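Local structure of acyl-coenzyme A oxidase 3 (Yarrowia lipolytica, 5YS9) at residues A[343-346]-A[347-350]; A[619-622]-A[623-627]; A[423-426]-A[427-430]; A[320-323]-A[324-328]; A[20-23]-A[24-28]. The protein catalyses the FAD-dependent oxidation of acyl-CoA to (2E)-enoyl-CoA in peroxisomal fatty acid beta-oxidation, passing electrons to oxygen to give hydrogen peroxide. All blocks are in the same frame, centred on the assembly; numbering follows the deposited sequence.

Contact 1. Residues A[343-346]-A[347-350]. With FAD (flavin-adenine dinucleotide), chain D.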
# COMPACT_ATOMS: atom_id res chain seq x y z
N THR A 343 -0.75 -27.73 -8.96
CA THR A 343 -1.57 -27.46 -7.81
C THR A 343 -2.24 -26.10 -7.92
O THR A 343 -1.61 -25.13 -8.31
CB THR A 343 -0.71 -27.52 -6.53
OG1 THR A 343 -0.07 -28.79 -6.45
CG2 THR A 343 -1.53 -27.31 -5.31
N LYS A 344 -3.51 -26.04 -7.56
CA LYS A 344 -4.20 -24.78 -7.40
C LYS A 344 -3.61 -24.09 -6.19
O LYS A 344 -3.39 -24.72 -5.17
CB LYS A 344 -5.69 -25.00 -7.18
CG LYS A 344 -6.36 -25.94 -8.16
CD LYS A 344 -7.57 -26.59 -7.54
CE LYS A 344 -8.67 -26.80 -8.55
NZ LYS A 344 -10.01 -26.59 -7.94
N ILE A 345 -3.39 -22.79 -6.28
CA ILE A 345 -2.70 -22.07 -5.22
C ILE A 345 -3.47 -22.12 -3.91
O ILE A 345 -2.89 -22.06 -2.84
CB ILE A 345 -2.31 -20.64 -5.62
CG1 ILE A 345 -3.50 -19.87 -6.18
CG2 ILE A 345 -1.19 -20.68 -6.64
CD1 ILE A 345 -3.22 -18.40 -6.38
N ILE A 346 -4.78 -22.23 -3.99
CA ILE A 346 -5.61 -22.32 -2.82
C ILE A 346 -5.19 -23.53 -2.00
O ILE A 346 -5.28 -23.52 -0.80
CB ILE A 346 -7.10 -22.42 -3.17
CG1 ILE A 346 -7.96 -22.18 -1.94
CG2 ILE A 346 -7.43 -23.77 -3.76
CD1 ILE A 346 -7.69 -20.88 -1.24
N ASP A 347 -4.79 -24.59 -2.68
CA ASP A 347 -4.29 -25.80 -2.03
C ASP A 347 -2.97 -25.69 -1.27
O ASP A 347 -2.71 -26.48 -0.39
CB ASP A 347 -4.30 -26.97 -2.99
CG ASP A 347 -5.67 -27.49 -3.23
OD1 ASP A 347 -6.47 -27.45 -2.28
OD2 ASP A 347 -5.97 -27.92 -4.36
N TYR A 348 -2.11 -24.75 -1.63
CA TYR A 348 -0.90 -24.48 -0.86
C TYR A 348 -1.19 -23.93 0.52
O TYR A 348 -2.00 -23.05 0.68
CB TYR A 348 -0.01 -23.48 -1.59
CG TYR A 348 0.57 -23.99 -2.86
CD1 TYR A 348 1.13 -25.24 -2.94
CD2 TYR A 348 0.56 -23.21 -4.00
CE1 TYR A 348 1.67 -25.70 -4.11
CE2 TYR A 348 1.09 -23.67 -5.17
CZ TYR A 348 1.64 -24.92 -5.22
OH TYR A 348 2.17 -25.38 -6.38
N PRO A 349 -0.49 -24.43 1.53
CA PRO A 349 -0.69 -23.91 2.88
C PRO A 349 -0.20 -22.47 3.11
O PRO A 349 -0.75 -21.76 3.98
CB PRO A 349 0.11 -24.89 3.76
CG PRO A 349 0.14 -26.17 2.97
CD PRO A 349 0.18 -25.75 1.52
N TYR A 350 0.85 -22.06 2.41
CA TYR A 350 1.25 -20.67 2.52
C TYR A 350 0.23 -19.71 1.95
O TYR A 350 0.01 -18.65 2.48
CB TYR A 350 2.65 -20.36 2.00
CG TYR A 350 3.09 -19.06 2.60
CD1 TYR A 350 3.18 -18.93 3.97
CD2 TYR A 350 3.32 -17.95 1.83
CE1 TYR A 350 3.54 -17.74 4.55
CE2 TYR A 350 3.68 -16.76 2.41
CZ TYR A 350 3.79 -16.66 3.77
OH TYR A 350 4.14 -15.49 4.38
PA FAD D . 1.74 -16.77 -10.36
O1A FAD D . 3.12 -17.24 -10.64
O2A FAD D . 0.57 -17.61 -10.67
O5B FAD D . 1.55 -16.38 -8.85
C5B FAD D . 0.30 -15.82 -8.49
C4B FAD D . 0.17 -15.85 -6.99
O4B FAD D . 0.22 -17.21 -6.56
C3B FAD D . 1.36 -15.15 -6.39
O3B FAD D . 0.95 -14.32 -5.33
C2B FAD D . 2.21 -16.25 -5.82
O2B FAD D . 2.84 -15.80 -4.63
C1B FAD D . 1.22 -17.37 -5.58
N9A FAD D . 1.98 -18.60 -5.82
C8A FAD D . 2.36 -19.06 -7.02
N7A FAD D . 3.07 -20.19 -6.88
C5A FAD D . 3.17 -20.46 -5.57
C6A FAD D . 3.80 -21.50 -4.74
N6A FAD D . 4.48 -22.52 -5.28
N1A FAD D . 3.66 -21.39 -3.41
C2A FAD D . 2.99 -20.38 -2.85
N3A FAD D . 2.39 -19.40 -3.54
C4A FAD D . 2.46 -19.39 -4.88
N1 FAD D . 6.62 -10.81 -18.45
C2 FAD D . 7.39 -10.85 -19.54
O2 FAD D . 7.78 -11.94 -19.94
N3 FAD D . 7.77 -9.76 -20.20
C4 FAD D . 7.40 -8.56 -19.83
O4 FAD D . 7.76 -7.58 -20.46
C4X FAD D . 6.55 -8.42 -18.65
N5 FAD D . 6.14 -7.23 -18.22
C5X FAD D . 5.35 -7.13 -17.14
C6 FAD D . 4.93 -5.88 -16.74
C7 FAD D . 4.12 -5.75 -15.65
C7M FAD D . 3.68 -4.39 -15.21
C8 FAD D . 3.70 -6.96 -14.91
C8M FAD D . 2.82 -6.83 -13.71
C9 FAD D . 4.12 -8.21 -15.30
C9A FAD D . 4.93 -8.34 -16.40
N10 FAD D . 5.37 -9.61 -16.82
C10 FAD D . 6.17 -9.66 -17.96
C1' FAD D . 4.98 -10.84 -16.15
C2' FAD D . 5.52 -11.00 -14.73
O2' FAD D . 6.86 -11.47 -14.76
C3' FAD D . 4.65 -11.98 -13.93
O3' FAD D . 3.52 -11.26 -13.46
C4' FAD D . 5.32 -12.59 -12.71
O4' FAD D . 6.67 -12.89 -13.03
C5' FAD D . 4.69 -13.92 -12.30
O5' FAD D . 3.46 -13.81 -11.59
P FAD D . 2.17 -14.57 -12.12
O1P FAD D . 1.15 -13.58 -12.55
O2P FAD D . 2.61 -15.59 -13.08
O3P FAD D . 1.51 -15.27 -10.86
O HOH W 1 -4.62 -28.54 -6.32
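Thr-343 lays its methyl CG2 over one face of the Tyr-348 ring, and the adenine of FAD covers the opposite face. This 3-10 turn leads into helix 349-385, with Tyr-348 at its N-cap position, and forms part of the cofactor pocket. The turn is held by Asp-347 N to Lys-344 O (2.9 Å) and a weak bond from Tyr-348 N to Ile-345 O. Along Tyr-348, CB rests on Ile-345 O at 3.4 Å, and chi1 of -67° sets CG anti to the carbonyl carbon, swinging the ring between threonine and adenine. Farther out, CD2 and CE2 lie under the adenine, CE2 3.5 Å from FAD C6A; over the opposite face Thr-343 CG2 is 3.8 Å from CE1, in a CH-pi contact. At the tip, OH passes Thr-343 CB and bonds to Gln-333 O. With an alanine in place of Tyr-348, the adenine would probably lose the ring covering one side and Gln-333 O its hydroxyl partner. Ile-345 adds CD1 and CG2 against the ribose oxygen O4B, while Ile-346 faces helix 300-330. Asp-347 keeps its OD1 for a salt bridge to Arg-627. Its OD2 instead takes a bond from a water at 2.5 Å, which in turn accepts from Lys-344 N at 3.0 Å.

Contact 2. Residues A[619-622]-A[623-627]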
# COMPACT_ATOMS: atom_id res chain seq x y z
N VAL A 619 -3.23 -22.76 13.76
CA VAL A 619 -3.45 -21.85 12.64
C VAL A 619 -3.43 -22.65 11.30
O VAL A 619 -4.32 -22.48 10.48
CB VAL A 619 -2.38 -20.71 12.61
CG1 VAL A 619 -2.48 -19.90 11.32
CG2 VAL A 619 -2.53 -19.78 13.79
N ASN A 620 -2.43 -23.50 11.09
CA ASN A 620 -2.40 -24.45 9.94
C ASN A 620 -3.63 -25.30 9.85
O ASN A 620 -4.25 -25.41 8.77
CB ASN A 620 -1.21 -25.38 9.96
CG ASN A 620 0.11 -24.65 9.74
OD1 ASN A 620 0.14 -23.49 9.37
ND2 ASN A 620 1.21 -25.33 10.03
N HIS A 621 -4.02 -25.87 10.99
CA HIS A 621 -5.24 -26.69 11.06
C HIS A 621 -6.50 -25.94 10.67
O HIS A 621 -7.28 -26.42 9.84
CB HIS A 621 -5.39 -27.35 12.44
CG HIS A 621 -6.70 -28.01 12.66
ND1 HIS A 621 -7.69 -27.46 13.46
CD2 HIS A 621 -7.20 -29.18 12.20
CE1 HIS A 621 -8.75 -28.25 13.46
NE2 HIS A 621 -8.47 -29.30 12.70
N TYR A 622 -6.72 -24.77 11.25
CA TYR A 622 -7.93 -23.98 10.92
C TYR A 622 -7.89 -23.38 9.53
O TYR A 622 -8.93 -23.22 8.89
CB TYR A 622 -8.17 -22.87 11.96
CG TYR A 622 -8.73 -23.42 13.22
CD1 TYR A 622 -10.07 -23.84 13.28
CD2 TYR A 622 -7.94 -23.53 14.37
CE1 TYR A 622 -10.60 -24.35 14.46
CE2 TYR A 622 -8.46 -24.02 15.55
CZ TYR A 622 -9.79 -24.43 15.57
OH TYR A 622 -10.29 -24.95 16.69
N CYS A 623 -6.70 -23.03 9.07
CA CYS A 623 -6.52 -22.75 7.65
C CYS A 623 -7.17 -23.85 6.79
O CYS A 623 -7.92 -23.54 5.90
CB CYS A 623 -5.03 -22.58 7.30
SG CYS A 623 -4.44 -20.89 7.51
N LYS A 624 -6.87 -25.12 7.06
CA LYS A 624 -7.42 -26.21 6.25
C LYS A 624 -8.92 -26.34 6.46
O LYS A 624 -9.62 -26.63 5.49
CB LYS A 624 -6.74 -27.54 6.52
CG LYS A 624 -5.24 -27.61 6.22
CD LYS A 624 -4.70 -29.02 6.50
CE LYS A 624 -3.39 -29.05 7.30
NZ LYS A 624 -2.16 -28.85 6.46
N GLU A 625 -9.43 -26.09 7.65
CA GLU A 625 -10.90 -26.19 7.91
C GLU A 625 -11.71 -25.09 7.23
O GLU A 625 -12.84 -25.31 6.77
CB GLU A 625 -11.22 -26.17 9.43
CG GLU A 625 -10.71 -27.39 10.19
CD GLU A 625 -11.21 -28.71 9.61
OE1 GLU A 625 -12.39 -29.04 9.83
OE2 GLU A 625 -10.42 -29.41 8.93
N VAL A 626 -11.11 -23.91 7.18
CA VAL A 626 -11.68 -22.76 6.55
C VAL A 626 -11.59 -22.90 5.02
O VAL A 626 -12.60 -22.71 4.31
CB VAL A 626 -11.06 -21.47 7.12
CG1 VAL A 626 -11.36 -20.26 6.27
CG2 VAL A 626 -11.59 -21.27 8.53
N ARG A 627 -10.43 -23.32 4.53
CA ARG A 627 -10.25 -23.56 3.12
C ARG A 627 -11.27 -24.47 2.47
O ARG A 627 -11.66 -24.24 1.33
CB ARG A 627 -8.87 -24.14 2.86
CG ARG A 627 -8.62 -24.41 1.39
CD ARG A 627 -8.84 -25.87 1.05
NE ARG A 627 -8.64 -26.18 -0.35
CZ ARG A 627 -9.56 -25.97 -1.29
NH1 ARG A 627 -9.30 -26.34 -2.53
NH2 ARG A 627 -10.74 -25.40 -1.01
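His-621 and Glu-625, one turn apart on helix 609-628 in the C-terminal helical region, cross with the imidazole and carboxylate planes 5° from parallel. The methylene, not the acid, does the touching: Glu-625 CG sits over one ring face, toward its rim, 3.9 Å from His-621 NE2 in a CH-pi contact. CG opposite the backbone N (chi1 170°) leans the His-621 ring toward Glu-625, whose chain bends at chi2 (-56°) to bring CG over it. On another side of the helix, Cys-623 turns SG back to within 3.4 Å of Val-619 O, and Val-619 CG1 brushes the sulfur loosely. Lys-624 runs its CG past Asn-620 O at 3.5 Å. Beneath these side chains the backbone is regular, as in Cys-623 N to Val-619 O at 2.8 Å. Val-619 and Tyr-622 pack on helix 579-596, with Tyr-622 OH bonded to Asn-587, whereas Asn-620 OD1 takes a bond from Arg-353 on helix 349-385. Arg-627 reaches away to a salt bridge with Glu-30. With His-621 NE2 and Glu-625 OE2 4.2 Å apart, the pair makes no direct ion pair; the nearby carboxylate could still favour a protonated imidazole, though the contact itself rests on carbon against the ring.

Contact 3. Residues A[423-426]-A[427-430]. With FAD (flavin-adenine dinucleotide), chain D.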
# COMPACT_ATOMS: atom_id res chain seq x y z
N ILE A 423 -6.66 -5.10 0.61
CA ILE A 423 -6.64 -4.70 -0.79
C ILE A 423 -5.24 -4.99 -1.35
O ILE A 423 -5.11 -5.67 -2.39
CB ILE A 423 -7.00 -3.21 -1.00
CG1 ILE A 423 -8.46 -2.92 -0.57
CG2 ILE A 423 -6.86 -2.83 -2.47
CD1 ILE A 423 -8.74 -1.44 -0.30
N ASP A 424 -4.20 -4.55 -0.63
CA ASP A 424 -2.86 -4.69 -1.10
C ASP A 424 -2.42 -6.14 -1.19
O ASP A 424 -1.85 -6.54 -2.19
CB ASP A 424 -1.87 -3.94 -0.21
CG ASP A 424 -0.53 -3.79 -0.88
OD1 ASP A 424 -0.46 -3.02 -1.83
OD2 ASP A 424 0.44 -4.45 -0.49
N GLN A 425 -2.68 -6.91 -0.14
CA GLN A 425 -2.37 -8.35 -0.09
C GLN A 425 -3.14 -9.17 -1.11
O GLN A 425 -2.56 -10.03 -1.73
CB GLN A 425 -2.70 -8.92 1.29
CG GLN A 425 -1.65 -8.61 2.34
CD GLN A 425 -0.40 -9.45 2.16
OE1 GLN A 425 0.68 -8.98 2.46
NE2 GLN A 425 -0.56 -10.70 1.69
N CYS A 426 -4.41 -8.88 -1.27
CA CYS A 426 -5.22 -9.59 -2.23
C CYS A 426 -4.69 -9.35 -3.62
O CYS A 426 -4.72 -10.24 -4.45
CB CYS A 426 -6.69 -9.20 -2.11
SG CYS A 426 -7.52 -10.01 -0.74
N ARG A 427 -4.19 -8.15 -3.87
CA ARG A 427 -3.61 -7.87 -5.16
C ARG A 427 -2.38 -8.72 -5.40
O ARG A 427 -2.23 -9.29 -6.46
CB ARG A 427 -3.28 -6.39 -5.29
CG ARG A 427 -2.32 -6.06 -6.43
CD ARG A 427 -1.90 -4.61 -6.44
NE ARG A 427 -0.98 -4.24 -5.38
CZ ARG A 427 0.23 -4.74 -5.21
NH1 ARG A 427 0.99 -4.33 -4.22
NH2 ARG A 427 0.70 -5.64 -6.03
N GLN A 428 -1.52 -8.83 -4.41
CA GLN A 428 -0.30 -9.59 -4.57
C GLN A 428 -0.61 -11.05 -4.79
O GLN A 428 0.01 -11.72 -5.59
CB GLN A 428 0.62 -9.40 -3.38
CG GLN A 428 1.49 -8.18 -3.51
CD GLN A 428 2.15 -7.79 -2.22
OE1 GLN A 428 3.30 -8.11 -1.98
NE2 GLN A 428 1.42 -7.11 -1.38
N ALA A 429 -1.61 -11.53 -4.07
CA ALA A 429 -2.10 -12.90 -4.20
C ALA A 429 -2.61 -13.29 -5.59
O ALA A 429 -2.76 -14.47 -5.85
CB ALA A 429 -3.18 -13.19 -3.16
N CYS A 430 -2.91 -12.32 -6.44
CA CYS A 430 -3.32 -12.58 -7.81
C CYS A 430 -2.16 -12.32 -8.78
O CYS A 430 -2.38 -12.17 -10.01
CB CYS A 430 -4.49 -11.67 -8.16
SG CYS A 430 -5.93 -12.00 -7.18
PA FAD D . 1.74 -16.77 -10.36
O1A FAD D . 3.12 -17.24 -10.64
O2A FAD D . 0.57 -17.61 -10.67
O5B FAD D . 1.55 -16.38 -8.85
C5B FAD D . 0.30 -15.82 -8.49
C4B FAD D . 0.17 -15.85 -6.99
O4B FAD D . 0.22 -17.21 -6.56
C3B FAD D . 1.36 -15.15 -6.39
O3B FAD D . 0.95 -14.32 -5.33
C2B FAD D . 2.21 -16.25 -5.82
O2B FAD D . 2.84 -15.80 -4.63
C1B FAD D . 1.22 -17.37 -5.58
N9A FAD D . 1.98 -18.60 -5.82
C8A FAD D . 2.36 -19.06 -7.02
N7A FAD D . 3.07 -20.19 -6.88
C5A FAD D . 3.17 -20.46 -5.57
C6A FAD D . 3.80 -21.50 -4.74
N6A FAD D . 4.48 -22.52 -5.28
N1A FAD D . 3.66 -21.39 -3.41
C2A FAD D . 2.99 -20.38 -2.85
N3A FAD D . 2.39 -19.40 -3.54
C4A FAD D . 2.46 -19.39 -4.88
N1 FAD D . 6.62 -10.81 -18.45
C2 FAD D . 7.39 -10.85 -19.54
O2 FAD D . 7.78 -11.94 -19.94
N3 FAD D . 7.77 -9.76 -20.20
C4 FAD D . 7.40 -8.56 -19.83
O4 FAD D . 7.76 -7.58 -20.46
C4X FAD D . 6.55 -8.42 -18.65
N5 FAD D . 6.14 -7.23 -18.22
C5X FAD D . 5.35 -7.13 -17.14
C6 FAD D . 4.93 -5.88 -16.74
C7 FAD D . 4.12 -5.75 -15.65
C7M FAD D . 3.68 -4.39 -15.21
C8 FAD D . 3.70 -6.96 -14.91
C8M FAD D . 2.82 -6.83 -13.71
C9 FAD D . 4.12 -8.21 -15.30
C9A FAD D . 4.93 -8.34 -16.40
N10 FAD D . 5.37 -9.61 -16.82
C10 FAD D . 6.17 -9.66 -17.96
C1' FAD D . 4.98 -10.84 -16.15
C2' FAD D . 5.52 -11.00 -14.73
O2' FAD D . 6.86 -11.47 -14.76
C3' FAD D . 4.65 -11.98 -13.93
O3' FAD D . 3.52 -11.26 -13.46
C4' FAD D . 5.32 -12.59 -12.71
O4' FAD D . 6.67 -12.89 -13.03
C5' FAD D . 4.69 -13.92 -12.30
O5' FAD D . 3.46 -13.81 -11.59
P FAD D . 2.17 -14.57 -12.12
O1P FAD D . 1.15 -13.58 -12.55
O2P FAD D . 2.61 -15.59 -13.08
O3P FAD D . 1.51 -15.27 -10.86
O HOH W 2 2.68 -10.40 0.24
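Asp-424 serves two neighbours at once: its carboxylate pairs with Arg-427, three residues on, while its backbone O receives both the main-chain N and the side-chain amide of Gln-428. Arg-427 NH1 meets Asp-424 OD1 at 3.1 Å in a salt bridge, approaching from above the carboxylate plane, with the two flat groups 75° apart. Arg-427 gets there by a bend at chi3 (72°), which folds the guanidinium back so that one face lies over Asp-424 O. OD1 also bonds to Tyr-445 of the second subunit. Gln-428 N reaches Asp-424 O at 3.2 Å; its NE2 makes a weak but nearly straight bond to the same oxygen at 3.4 Å (174°). An alanine in place of Asp-424 would probably leave the buried Arg-427 guanidinium without its charge partner here and Tyr-445 of the second subunit without its acceptor. At the other branch of the amide, Gln-428 OE1 bonds to Trp-417 of the second subunit, and a water donates to it weakly while also bonding to Gln-425 OE1. Gln-425 O accepts Ala-429 N at 2.9 Å as the helix nears its end. In this last turn Gln-428 O accepts the ribose hydroxyl O3B of FAD at 2.8 Å. Helix 391-428 thus delivers a backbone carbonyl to the cofactor ribose, in an FAD site built at the interface of two acyl-CoA oxidase subunits.

Contact 4. Residues A[320-323]-A[324-328]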
# COMPACT_ATOMS: atom_id res chain seq x y z
N PHE A 320 -12.49 -7.54 -2.44
CA PHE A 320 -11.15 -7.99 -2.78
C PHE A 320 -10.74 -9.35 -2.26
O PHE A 320 -10.08 -10.10 -2.94
CB PHE A 320 -10.17 -6.85 -2.54
CG PHE A 320 -10.49 -5.67 -3.38
CD1 PHE A 320 -10.16 -5.66 -4.71
CD2 PHE A 320 -11.23 -4.64 -2.88
CE1 PHE A 320 -10.49 -4.60 -5.51
CE2 PHE A 320 -11.58 -3.58 -3.67
CZ PHE A 320 -11.21 -3.56 -4.99
N ILE A 321 -11.16 -9.66 -1.05
CA ILE A 321 -10.96 -10.98 -0.52
C ILE A 321 -11.72 -11.99 -1.35
O ILE A 321 -11.25 -13.09 -1.54
CB ILE A 321 -11.26 -11.07 0.99
CG1 ILE A 321 -10.58 -12.29 1.58
CG2 ILE A 321 -12.74 -11.17 1.26
CD1 ILE A 321 -9.08 -12.24 1.59
N THR A 322 -12.91 -11.63 -1.80
CA THR A 322 -13.62 -12.49 -2.72
C THR A 322 -12.93 -12.64 -4.07
O THR A 322 -12.80 -13.74 -4.56
CB THR A 322 -15.08 -12.06 -2.91
OG1 THR A 322 -15.74 -12.05 -1.66
CG2 THR A 322 -15.79 -13.02 -3.79
N ILE A 323 -12.45 -11.55 -4.64
CA ILE A 323 -11.65 -11.63 -5.90
C ILE A 323 -10.46 -12.59 -5.75
O ILE A 323 -10.29 -13.54 -6.58
CB ILE A 323 -11.19 -10.24 -6.38
CG1 ILE A 323 -12.40 -9.45 -6.89
CG2 ILE A 323 -10.12 -10.36 -7.47
CD1 ILE A 323 -12.13 -7.95 -6.91
N ALA A 324 -9.66 -12.36 -4.70
CA ALA A 324 -8.41 -13.17 -4.52
C ALA A 324 -8.68 -14.62 -4.29
O ALA A 324 -7.94 -15.44 -4.83
CB ALA A 324 -7.55 -12.64 -3.40
N LEU A 325 -9.72 -14.94 -3.51
CA LEU A 325 -10.05 -16.33 -3.16
C LEU A 325 -10.62 -17.14 -4.32
O LEU A 325 -10.27 -18.32 -4.49
CB LEU A 325 -11.01 -16.38 -1.96
CG LEU A 325 -10.27 -16.13 -0.63
CD1 LEU A 325 -11.20 -15.99 0.57
CD2 LEU A 325 -9.24 -17.22 -0.36
N ARG A 326 -11.49 -16.53 -5.11
CA ARG A 326 -12.01 -17.18 -6.31
C ARG A 326 -10.92 -17.43 -7.31
O ARG A 326 -10.81 -18.55 -7.84
CB ARG A 326 -13.13 -16.37 -6.96
CG ARG A 326 -14.43 -16.49 -6.22
CD ARG A 326 -15.46 -15.55 -6.81
NE ARG A 326 -16.62 -15.56 -5.94
CZ ARG A 326 -17.76 -14.88 -6.12
NH1 ARG A 326 -17.90 -14.04 -7.14
NH2 ARG A 326 -18.73 -15.01 -5.21
N TYR A 327 -10.09 -16.41 -7.58
CA TYR A 327 -8.86 -16.62 -8.34
C TYR A 327 -8.06 -17.77 -7.78
O TYR A 327 -7.69 -18.69 -8.50
CB TYR A 327 -7.96 -15.39 -8.34
CG TYR A 327 -6.77 -15.50 -9.27
CD1 TYR A 327 -6.95 -15.63 -10.63
CD2 TYR A 327 -5.50 -15.45 -8.79
CE1 TYR A 327 -5.89 -15.77 -11.49
CE2 TYR A 327 -4.42 -15.58 -9.64
CZ TYR A 327 -4.62 -15.73 -11.00
OH TYR A 327 -3.54 -15.82 -11.87
N ALA A 328 -7.80 -17.75 -6.49
CA ALA A 328 -7.02 -18.82 -5.89
C ALA A 328 -7.58 -20.25 -6.13
O ALA A 328 -6.79 -21.21 -6.18
CB ALA A 328 -6.89 -18.54 -4.41
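Phe-320 O accepts Ala-324 N at 2.9 Å, and three more i to i+4 bonds follow in an unbroken run to Tyr-327 N, giving one regular turn after another of helix 300-330. This long helix belongs to the alpha-helical C-terminal half of the acyl-CoA oxidase fold. In two pairs, residues one turn apart lie side by side. Ile-321 CG1 meets Leu-325 CD1 at 3.9 Å, both pointing the same way toward helix 349-385, where Leu-355, Leu-356 and Leu-359 pack on them. Leu-325 also turns CG to within 3.3 Å of Ile-321 O. The second pair joins a methyl to a charged group: Thr-322 and Arg-326 lie side by side, the arginine extended from CG to NE. Thr-322 holds CG2 opposite its backbone N (chi1 -58°), toward the arginine, and leaves OG1 to bond Gln-318 O, one turn back. Arg-326 spends its nitrogens outside the pair, NH2 in a salt bridge to Asp-635 and NH1 on Gly-649 O. Ala-324 faces Cys-426 of helix 391-428, and Tyr-327 OH is hydrogen-bonded to His-433 ND1, its side chain about 5 Å from FAD. Over one guanidinium face, toward the rim, Thr-322 CG2 stands 3.4 Å from Arg-326 NE.

Contact 5. Residues A[20-23]-A[24-28]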
# COMPACT_ATOMS: atom_id res chain seq x y z
N PHE A 20 -7.34 -22.71 -20.08
CA PHE A 20 -8.45 -21.83 -20.36
C PHE A 20 -9.82 -22.30 -19.89
O PHE A 20 -10.61 -21.51 -19.41
CB PHE A 20 -8.48 -21.51 -21.85
CG PHE A 20 -9.34 -20.35 -22.19
CD1 PHE A 20 -8.97 -19.08 -21.82
CD2 PHE A 20 -10.52 -20.52 -22.87
CE1 PHE A 20 -9.75 -18.00 -22.14
CE2 PHE A 20 -11.31 -19.44 -23.19
CZ PHE A 20 -10.93 -18.19 -22.82
N THR A 21 -10.12 -23.58 -20.06
CA THR A 21 -11.45 -24.09 -19.78
C THR A 21 -11.71 -24.69 -18.40
O THR A 21 -12.85 -24.86 -18.01
CB THR A 21 -11.90 -25.10 -20.85
OG1 THR A 21 -11.12 -26.28 -20.76
CG2 THR A 21 -11.74 -24.52 -22.21
N GLU A 22 -10.66 -25.00 -17.66
CA GLU A 22 -10.85 -25.59 -16.34
C GLU A 22 -11.50 -24.73 -15.26
O GLU A 22 -12.27 -25.24 -14.47
CB GLU A 22 -9.56 -26.21 -15.81
CG GLU A 22 -9.84 -27.40 -14.94
CD GLU A 22 -9.06 -27.40 -13.65
OE1 GLU A 22 -7.92 -26.93 -13.65
OE2 GLU A 22 -9.58 -27.87 -12.65
N PRO A 23 -11.18 -23.45 -15.20
CA PRO A 23 -11.65 -22.62 -14.06
C PRO A 23 -13.14 -22.71 -13.61
O PRO A 23 -13.39 -22.96 -12.42
CB PRO A 23 -11.29 -21.20 -14.49
CG PRO A 23 -10.07 -21.40 -15.35
CD PRO A 23 -10.35 -22.66 -16.14
N PRO A 24 -14.12 -22.56 -14.54
CA PRO A 24 -15.51 -22.70 -14.06
C PRO A 24 -15.82 -24.06 -13.43
O PRO A 24 -16.61 -24.14 -12.50
CB PRO A 24 -16.36 -22.49 -15.31
CG PRO A 24 -15.47 -22.83 -16.43
CD PRO A 24 -14.07 -22.41 -16.01
N LYS A 25 -15.19 -25.12 -13.91
CA LYS A 25 -15.37 -26.43 -13.33
C LYS A 25 -14.72 -26.52 -11.93
O LYS A 25 -15.35 -27.01 -10.99
CB LYS A 25 -14.83 -27.51 -14.28
CG LYS A 25 -15.17 -28.94 -13.91
CD LYS A 25 -16.64 -29.29 -14.10
CE LYS A 25 -16.90 -30.71 -13.57
NZ LYS A 25 -18.29 -31.21 -13.78
N ALA A 26 -13.51 -26.02 -11.77
CA ALA A 26 -12.88 -25.97 -10.44
C ALA A 26 -13.73 -25.22 -9.42
O ALA A 26 -14.01 -25.73 -8.32
CB ALA A 26 -11.48 -25.38 -10.52
N LEU A 27 -14.19 -24.02 -9.77
CA LEU A 27 -14.97 -23.24 -8.82
C LEU A 27 -16.32 -23.90 -8.48
O LEU A 27 -16.78 -23.83 -7.34
CB LEU A 27 -15.11 -21.80 -9.27
CG LEU A 27 -15.70 -20.83 -8.23
CD1 LEU A 27 -14.87 -20.79 -6.96
CD2 LEU A 27 -15.80 -19.44 -8.82
N ALA A 28 -16.94 -24.57 -9.43
CA ALA A 28 -18.16 -25.32 -9.15
C ALA A 28 -17.81 -26.40 -8.14
O ALA A 28 -18.53 -26.58 -7.18
CB ALA A 28 -18.78 -25.92 -10.42
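Glu-22 O receives two backbone donors at the start of helix 23-31, where a Pro-Pro pair opens the first turn. Of these hydrogen bonds, Ala-26 N to Glu-22 O is the regular one at 3.1 Å, nearly straight at 167°, while Lys-25 N reaches the same oxygen in a weak, strongly bent bond. Leu-27 N follows on Pro-23 O at 3.0 Å. Neither proline has an N-H to give, which suits them to a first turn, where the backbone nitrogens lack the i-4 carbonyl of a preceding helical turn.

In the apolar packing the two rings, joined by their peptide bond, lie side by side, Pro-23 CB 3.4 Å from Pro-24 CD. Pro-23 packs on Tyr-656 and, with Leu-27, on Val-330 at the end of helix 300-330, joining the N-terminal segment to the helical body. Pro-24 CD also has a polar neighbour, Thr-21 O.

Two charged side chains find partners outside the segments. Glu-22 OE1 forms a salt bridge with Arg-332, its chain bent at chi2 (-134°) so that the carboxylate comes round toward the next turn, and Lys-25 NZ makes a long, weak ion pair with Asp-13. The other carboxylate oxygen, Glu-22 OE2, ends 3.8 Å from the methyl CB of Ala-26.

Overall arrangement
All five contacts are local, each closing one turn, and they follow in series with none nesting or crossing. Nearest the N terminus, contact 5 starts helix 23-31 and touches contact 4, on helix 300-330, through Leu-27 and Arg-326. After that helix the chain turns back in contact 1, which meets contact 4 at Ala-328 and Leu-325 and contact 5 at Ala-26. Contact 3, at the end of helix 391-428, packs against contact 4 through Cys-426 and joins contact 1 at the cofactor, both touching FAD. Last comes contact 2 on helix 609-628, tied back to contact 1 by Asp-347 and Arg-627. Contact 1 thus touches all four others.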